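Local coordinates for protein DtpA (Streptomyces lividans TK24, PDB 5MAP) that is a haem-containing dye-type peroxidase that probably uses hydrogen peroxide to oxidise its substrates and can bind molecular oxygen at the haem, at residues 199-204 with 218-223; 295-300 with 329-334. All coordinates share one frame; numbering follows the deposited sequence.

Contact 1 (199-204 with 218-223)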
loop_
_atom_site.group_PDB
_atom_site.type_symbol
_atom_site.label_atom_id
_atom_site.label_comp_id
_atom_site.label_asym_id
_atom_site.label_seq_id
_atom_site.Cartn_x
_atom_site.Cartn_y
_atom_site.Cartn_z
ATOM N N ILE B 199 -13.596 21.897 15.292
ATOM C CA ILE B 199 -12.433 21.334 14.619
ATOM C C ILE B 199 -11.227 22.245 14.549
ATOM O O ILE B 199 -10.044 21.771 14.541
ATOM C CB ILE B 199 -12.816 20.762 13.268
ATOM C CG1 ILE B 199 -14.029 19.793 13.392
ATOM C CG2 ILE B 199 -11.610 20.117 12.598
ATOM C CD1 ILE B 199 -13.765 18.606 14.291
ATOM N N PHE B 200 -11.451 23.549 14.537
ATOM C CA PHE B 200 -10.355 24.497 14.297
ATOM C C PHE B 200 -10.200 25.514 15.378
ATOM O O PHE B 200 -11.187 25.992 15.918
ATOM C CB PHE B 200 -10.570 25.199 12.975
ATOM C CG PHE B 200 -10.471 24.315 11.778
ATOM C CD1 PHE B 200 -9.252 23.731 11.397
ATOM C CD2 PHE B 200 -11.593 24.004 11.011
ATOM C CE1 PHE B 200 -9.151 22.959 10.264
ATOM C CE2 PHE B 200 -11.464 23.248 9.885
ATOM C CZ PHE B 200 -10.244 22.710 9.529
ATOM N N VAL B 201 -8.953 25.897 15.662
ATOM C CA VAL B 201 -8.645 26.994 16.609
ATOM C C VAL B 201 -9.129 28.273 15.920
ATOM O O VAL B 201 -8.828 28.482 14.761
ATOM C CB VAL B 201 -7.150 27.021 16.915
ATOM C CG1 VAL B 201 -6.716 28.267 17.746
ATOM C CG2 VAL B 201 -6.704 25.745 17.597
ATOM N N PRO B 202 -9.867 29.136 16.623
ATOM C CA PRO B 202 -10.346 30.288 15.840
ATOM C C PRO B 202 -9.281 31.333 15.576
ATOM O O PRO B 202 -8.234 31.324 16.234
ATOM C CB PRO B 202 -11.447 30.890 16.713
ATOM C CG PRO B 202 -11.437 30.187 17.992
ATOM C CD PRO B 202 -10.401 29.081 17.975
ATOM N N GLU B 203 -9.548 32.168 14.571
ATOM C CA GLU B 203 -8.891 33.472 14.405
ATOM C C GLU B 203 -9.326 34.499 15.494
ATOM O O GLU B 203 -10.545 34.710 15.699
ATOM C CB GLU B 203 -9.261 34.056 13.033
ATOM C CG GLU B 203 -8.492 33.472 11.878
ATOM C CD GLU B 203 -8.264 34.454 10.734
ATOM O OE2 GLU B 203 -8.429 34.030 9.564
ATOM N N GLU B 204 -8.353 35.159 16.139
ATOM C CA GLU B 204 -8.599 36.223 17.124
ATOM C C GLU B 204 -8.489 37.576 16.406
ATOM O O GLU B 204 -9.080 38.575 16.840
ATOM C CB GLU B 204 -7.578 36.157 18.280
ATOM C CG GLU B 204 -7.766 35.030 19.297
ATOM C CD GLU B 204 -8.533 35.432 20.553
ATOM O OE1 GLU B 204 -9.687 35.907 20.457
ATOM O OE2 GLU B 204 -7.984 35.249 21.660
ATOM N N GLY B 218 -5.670 26.485 12.933
ATOM C CA GLY B 218 -4.956 25.221 13.059
ATOM C C GLY B 218 -5.922 24.197 13.690
ATOM O O GLY B 218 -7.068 24.544 14.063
ATOM N N SER B 219 -5.486 22.930 13.768
ATOM C CA SER B 219 -6.239 21.890 14.427
ATOM C C SER B 219 -5.212 21.046 15.181
ATOM O O SER B 219 -4.068 21.049 14.816
ATOM C CB SER B 219 -6.975 21.027 13.418
ATOM O OG SER B 219 -7.910 20.099 14.028
ATOM N N TYR B 220 -5.698 20.233 16.111
ATOM C CA TYR B 220 -4.885 19.209 16.774
ATOM C C TYR B 220 -5.282 17.817 16.288
ATOM O O TYR B 220 -6.436 17.480 16.275
ATOM C CB TYR B 220 -5.079 19.285 18.326
ATOM C CG TYR B 220 -4.580 20.625 18.808
ATOM C CD1 TYR B 220 -3.240 20.838 19.118
ATOM C CD2 TYR B 220 -5.445 21.692 18.935
ATOM C CE1 TYR B 220 -2.762 22.102 19.461
ATOM C CE2 TYR B 220 -4.953 22.948 19.298
ATOM C CZ TYR B 220 -3.660 23.100 19.605
ATOM O OH TYR B 220 -3.264 24.419 19.938
ATOM N N VAL B 221 -4.271 17.006 15.924
ATOM C CA VAL B 221 -4.514 15.706 15.370
ATOM C C VAL B 221 -4.061 14.747 16.466
ATOM O O VAL B 221 -3.056 14.958 17.118
ATOM C CB VAL B 221 -3.693 15.543 14.090
ATOM C CG1 VAL B 221 -2.124 15.685 14.311
ATOM C CG2 VAL B 221 -4.016 14.253 13.379
ATOM N N VAL B 222 -4.786 13.663 16.582
ATOM C CA VAL B 222 -4.338 12.515 17.376
ATOM C C VAL B 222 -4.245 11.363 16.410
ATOM O O VAL B 222 -5.182 11.102 15.707
ATOM C CB VAL B 222 -5.269 12.212 18.531
ATOM C CG1 VAL B 222 -4.838 10.897 19.175
ATOM C CG2 VAL B 222 -5.219 13.290 19.553
ATOM N N VAL B 223 -3.093 10.715 16.382
ATOM C CA VAL B 223 -2.812 9.522 15.580
ATOM C C VAL B 223 -2.732 8.362 16.518
ATOM O O VAL B 223 -2.033 8.431 17.511
ATOM C CB VAL B 223 -1.459 9.655 14.841
ATOM C CG1 VAL B 223 -1.063 8.409 14.124
ATOM C CG2 VAL B 223 -1.605 10.820 13.829
#
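Ile-199, the last residue of helix 195-199, turns its carbonyl to Ser-219, where the first strand of the C-terminal ferredoxin-like sheet of this Dyp-type peroxidase begins. Ser-219 OG donates to Ile-199 O over 2.8 Å, approaching almost in line with the carbonyl (C=O...donor angle 161°). Because OG stands anti to the backbone N (chi1 -171°), it extends to the helix end while the backbone of Ser-219 stays in the sheet, hydrogen-bonded to Val-360. With an alanine here, the Ile-199 carbonyl would probably lose this donor, and the helix end would be tied less firmly to the strand. Phe-200 is the first residue to depart from helical geometry. Its ring meets Gly-218 O at the edge, in plane, with CD1 3.5 Å from that oxygen, while Ile-199 CG2 lies over the centre of one face; His-18 stacks with the same ring. The CA of Phe-200 also makes a CA-H...O contact with Gly-218 O. At Val-201 the backbone N donates to Gly-218 O in a nearly straight hydrogen bond of 2.8 Å (167° at the hydrogen). The CB of Val-201 points toward the strand, and its CG2 branch rests obliquely against the Tyr-220 ring, 3.7 Å from CE2.

Contact 2 (295-300 with 329-334). With HEM (protoporphyrin IX containing Fe), chain E.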
loop_
_atom_site.group_PDB
_atom_site.type_symbol
_atom_site.label_atom_id
_atom_site.label_comp_id
_atom_site.label_asym_id
_atom_site.label_seq_id
_atom_site.Cartn_x
_atom_site.Cartn_y
_atom_site.Cartn_z
ATOM N N GLY B 295 -20.909 15.303 26.353
ATOM C CA GLY B 295 -20.881 16.760 26.550
ATOM C C GLY B 295 -20.624 17.552 25.297
ATOM O O GLY B 295 -20.283 18.732 25.357
ATOM N N GLY B 296 -20.809 16.953 24.124
ATOM C CA GLY B 296 -20.505 17.699 22.870
ATOM C C GLY B 296 -19.116 17.418 22.334
ATOM O O GLY B 296 -18.778 17.919 21.270
ATOM N N ALA B 297 -18.359 16.562 23.004
ATOM C CA ALA B 297 -17.023 16.180 22.519
ATOM C C ALA B 297 -17.084 15.627 21.130
ATOM O O ALA B 297 -17.902 14.776 20.853
ATOM C CB ALA B 297 -16.345 15.201 23.468
ATOM N N ALA B 298 -16.244 16.103 20.247
ATOM C CA ALA B 298 -16.340 15.781 18.824
ATOM C C ALA B 298 -15.028 15.829 18.086
ATOM O O ALA B 298 -14.076 16.394 18.564
ATOM C CB ALA B 298 -17.306 16.665 18.114
ATOM N N MET B 299 -14.978 15.101 16.974
ATOM C CA MET B 299 -13.754 15.010 16.197
ATOM C C MET B 299 -14.121 14.632 14.776
ATOM O O MET B 299 -15.112 13.951 14.551
ATOM C CB MET B 299 -12.765 14.004 16.803
ATOM C CG MET B 299 -13.237 12.591 16.722
ATOM S SD MET B 299 -12.585 11.535 17.974
ATOM C CE MET B 299 -13.605 11.957 19.318
ATOM N N VAL B 300 -13.280 15.022 13.829
ATOM C CA VAL B 300 -13.284 14.488 12.484
ATOM C C VAL B 300 -12.304 13.335 12.385
ATOM O O VAL B 300 -11.122 13.490 12.648
ATOM C CB VAL B 300 -12.950 15.574 11.467
ATOM C CG1 VAL B 300 -12.458 15.008 10.100
ATOM C CG2 VAL B 300 -14.146 16.484 11.307
ATOM N N PRO B 329 -7.917 18.659 22.093
ATOM C CA PRO B 329 -8.055 17.231 22.436
ATOM C C PRO B 329 -8.911 16.917 23.658
ATOM O O PRO B 329 -9.543 15.872 23.698
ATOM C CB PRO B 329 -6.629 16.781 22.655
ATOM C CG PRO B 329 -5.753 17.773 21.898
ATOM C CD PRO B 329 -6.503 19.072 21.938
ATOM N N LEU B 330 -9.013 17.852 24.615
ATOM C CA LEU B 330 -9.826 17.655 25.807
ATOM C C LEU B 330 -11.306 17.781 25.563
ATOM O O LEU B 330 -12.122 17.461 26.460
ATOM C CB LEU B 330 -9.402 18.656 26.884
ATOM C CG LEU B 330 -7.983 18.520 27.416
ATOM C CD1 LEU B 330 -7.912 19.389 28.677
ATOM C CD2 LEU B 330 -7.459 17.124 27.731
ATOM N N ARG B 331 -11.666 18.212 24.366
ATOM C CA ARG B 331 -13.047 18.216 23.963
ATOM C C ARG B 331 -13.307 17.305 22.748
ATOM O O ARG B 331 -14.202 17.566 21.973
ATOM C CB ARG B 331 -13.431 19.659 23.641
ATOM C CG ARG B 331 -13.357 20.580 24.861
ATOM C CD ARG B 331 -14.153 20.112 26.061
ATOM N NE ARG B 331 -15.509 19.675 25.685
ATOM C CZ ARG B 331 -16.095 18.501 25.999
ATOM N NH1 ARG B 331 -17.330 18.300 25.560
ATOM N NH2 ARG B 331 -15.498 17.552 26.715
ATOM N N GLY B 332 -12.489 16.275 22.602
ATOM C CA GLY B 332 -12.434 15.459 21.408
ATOM C C GLY B 332 -12.009 14.028 21.812
ATOM O O GLY B 332 -12.609 13.343 22.646
ATOM N N PHE B 333 -10.897 13.611 21.222
ATOM C CA PHE B 333 -10.245 12.377 21.519
ATOM C C PHE B 333 -10.187 11.991 22.994
ATOM O O PHE B 333 -10.511 10.888 23.305
ATOM C CB PHE B 333 -8.848 12.304 20.886
ATOM C CG PHE B 333 -8.168 11.003 21.137
ATOM C CD1 PHE B 333 -8.482 9.869 20.365
ATOM C CD2 PHE B 333 -7.305 10.848 22.189
ATOM C CE1 PHE B 333 -7.887 8.633 20.619
ATOM C CE2 PHE B 333 -6.737 9.610 22.434
ATOM C CZ PHE B 333 -7.011 8.508 21.629
ATOM N N VAL B 334 -9.655 12.868 23.862
ATOM C CA VAL B 334 -9.346 12.521 25.263
ATOM C C VAL B 334 -10.592 12.030 26.090
ATOM O O VAL B 334 -10.602 10.888 26.547
ATOM C CB VAL B 334 -8.594 13.668 25.960
ATOM C CG1 VAL B 334 -8.323 13.251 27.424
ATOM C CG2 VAL B 334 -7.265 13.956 25.244
HETATM C CHA HEM E . -17.839 5.860 14.799
HETATM C CHB HEM E . -15.082 1.885 14.027
HETATM C CHC HEM E . -11.659 3.695 17.091
HETATM C CHD HEM E . -14.481 7.580 17.761
HETATM C C1A HEM E . -17.364 4.640 14.389
HETATM C C2A HEM E . -18.089 3.741 13.554
HETATM C C3A HEM E . -17.344 2.633 13.339
HETATM C C4A HEM E . -16.105 2.818 14.028
HETATM C CMA HEM E . -17.696 1.397 12.506
HETATM C CAA HEM E . -19.495 3.986 13.062
HETATM C CBA HEM E . -19.729 4.647 11.696
HETATM C CGA HEM E . -19.285 6.083 11.761
HETATM O O1A HEM E . -19.984 6.983 12.217
HETATM O O2A HEM E . -18.171 6.298 11.337
HETATM C C1B HEM E . -13.879 2.054 14.827
HETATM C C2B HEM E . -12.791 1.149 14.804
HETATM C C3B HEM E . -11.834 1.633 15.634
HETATM C C4B HEM E . -12.339 2.887 16.186
HETATM C CMB HEM E . -12.702 -0.136 14.061
HETATM C CAB HEM E . -10.485 1.138 15.977
HETATM C CBB HEM E . -9.724 0.404 15.177
HETATM C C1C HEM E . -12.161 4.898 17.579
HETATM C C2C HEM E . -11.500 5.713 18.549
HETATM C C3C HEM E . -12.263 6.872 18.727
HETATM C C4C HEM E . -13.449 6.682 17.888
HETATM C CMC HEM E . -10.152 5.383 19.167
HETATM C CAC HEM E . -12.096 8.043 19.623
HETATM C CBC HEM E . -11.384 8.032 20.765
HETATM C C1D HEM E . -15.619 7.377 16.951
HETATM C C2D HEM E . -16.606 8.435 16.822
HETATM C C3D HEM E . -17.573 7.966 16.036
HETATM C C4D HEM E . -17.121 6.619 15.678
HETATM C CMD HEM E . -16.627 9.763 17.471
HETATM C CAD HEM E . -18.824 8.693 15.653
HETATM C CBD HEM E . -19.873 8.648 16.768
HETATM C CGD HEM E . -21.211 9.255 16.283
HETATM O O1D HEM E . -22.111 8.536 15.714
HETATM O O2D HEM E . -21.340 10.507 16.425
HETATM N NA HEM E . -16.149 4.045 14.698
HETATM N NB HEM E . -13.537 3.110 15.651
HETATM N NC HEM E . -13.369 5.440 17.262
HETATM N ND HEM E . -15.933 6.254 16.263
HETATM FE FE HEM E . -14.787 4.729 15.995
HETATM O O HOH W 1 -16.425 19.762 20.836
#
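Met-299 meets the backbone of Gly-332 and Phe-333 beside the haem. The methyl CE of Met-299 lies against the start of helix 333-343, 3.6 Å from Gly-332 C and nearly as close to Phe-333 N, while its sulfur SD sits 3.9 Å from haem CAC. The chain shape allows this double contact: CG is placed between the backbone N and the carbonyl carbon (chi1 68°), and a bend at chi3 turns the methyl back to the helix start. Phe-333 comes to the same vinyl group obliquely, its CD1 3.5 Å from haem CBC. Both residues thus line the haem pocket of the C-terminal ferredoxin-like domain, in a Dyp-type peroxidase fold, with Gly-332 at the N-cap of the helix. Behind this first shell, the backbones are joined by a hydrogen bond of 3.0 Å from Ala-298 N to Arg-331 O, supplemented by a CA-H...O contact from Ala-297 CA to the same oxygen. Gly-332 CA approaches Ala-298 O in a second such contact, 3.4 Å long. Pro-329 O accepts from both Gly-332 N and Val-334 N, while Gln-326 OE1 receives the N-H of Phe-333. Farthest out, the side chain of Arg-331 bends at chi2 and chi3, placing NH1 3.0 Å from Gly-295 O at the guanidinium edge.

Overall arrangement
Contacts 1 and 2 follow one another along the chain, yet their centres lie 12 Å apart and they pack directly together. Ile-199 CD1 reaches across to Val-300 N at 3.6 Å, setting the end of helix 195-199 against the run into strand 300-310. On the strand of contact 1, Val-222 CG1 touches Phe-333 CG at 3.9 Å, and Tyr-220 CB meets Pro-329 CD at the same distance. Gln-326, whose OE1 serves contact 2, gives its NE2 to Tyr-220 O in a hydrogen bond. Contact 2 borders the haem itself, whereas the side chain of Ile-199 remains about 10 Å from it, which places contact 1 farther from the haem than contact 2.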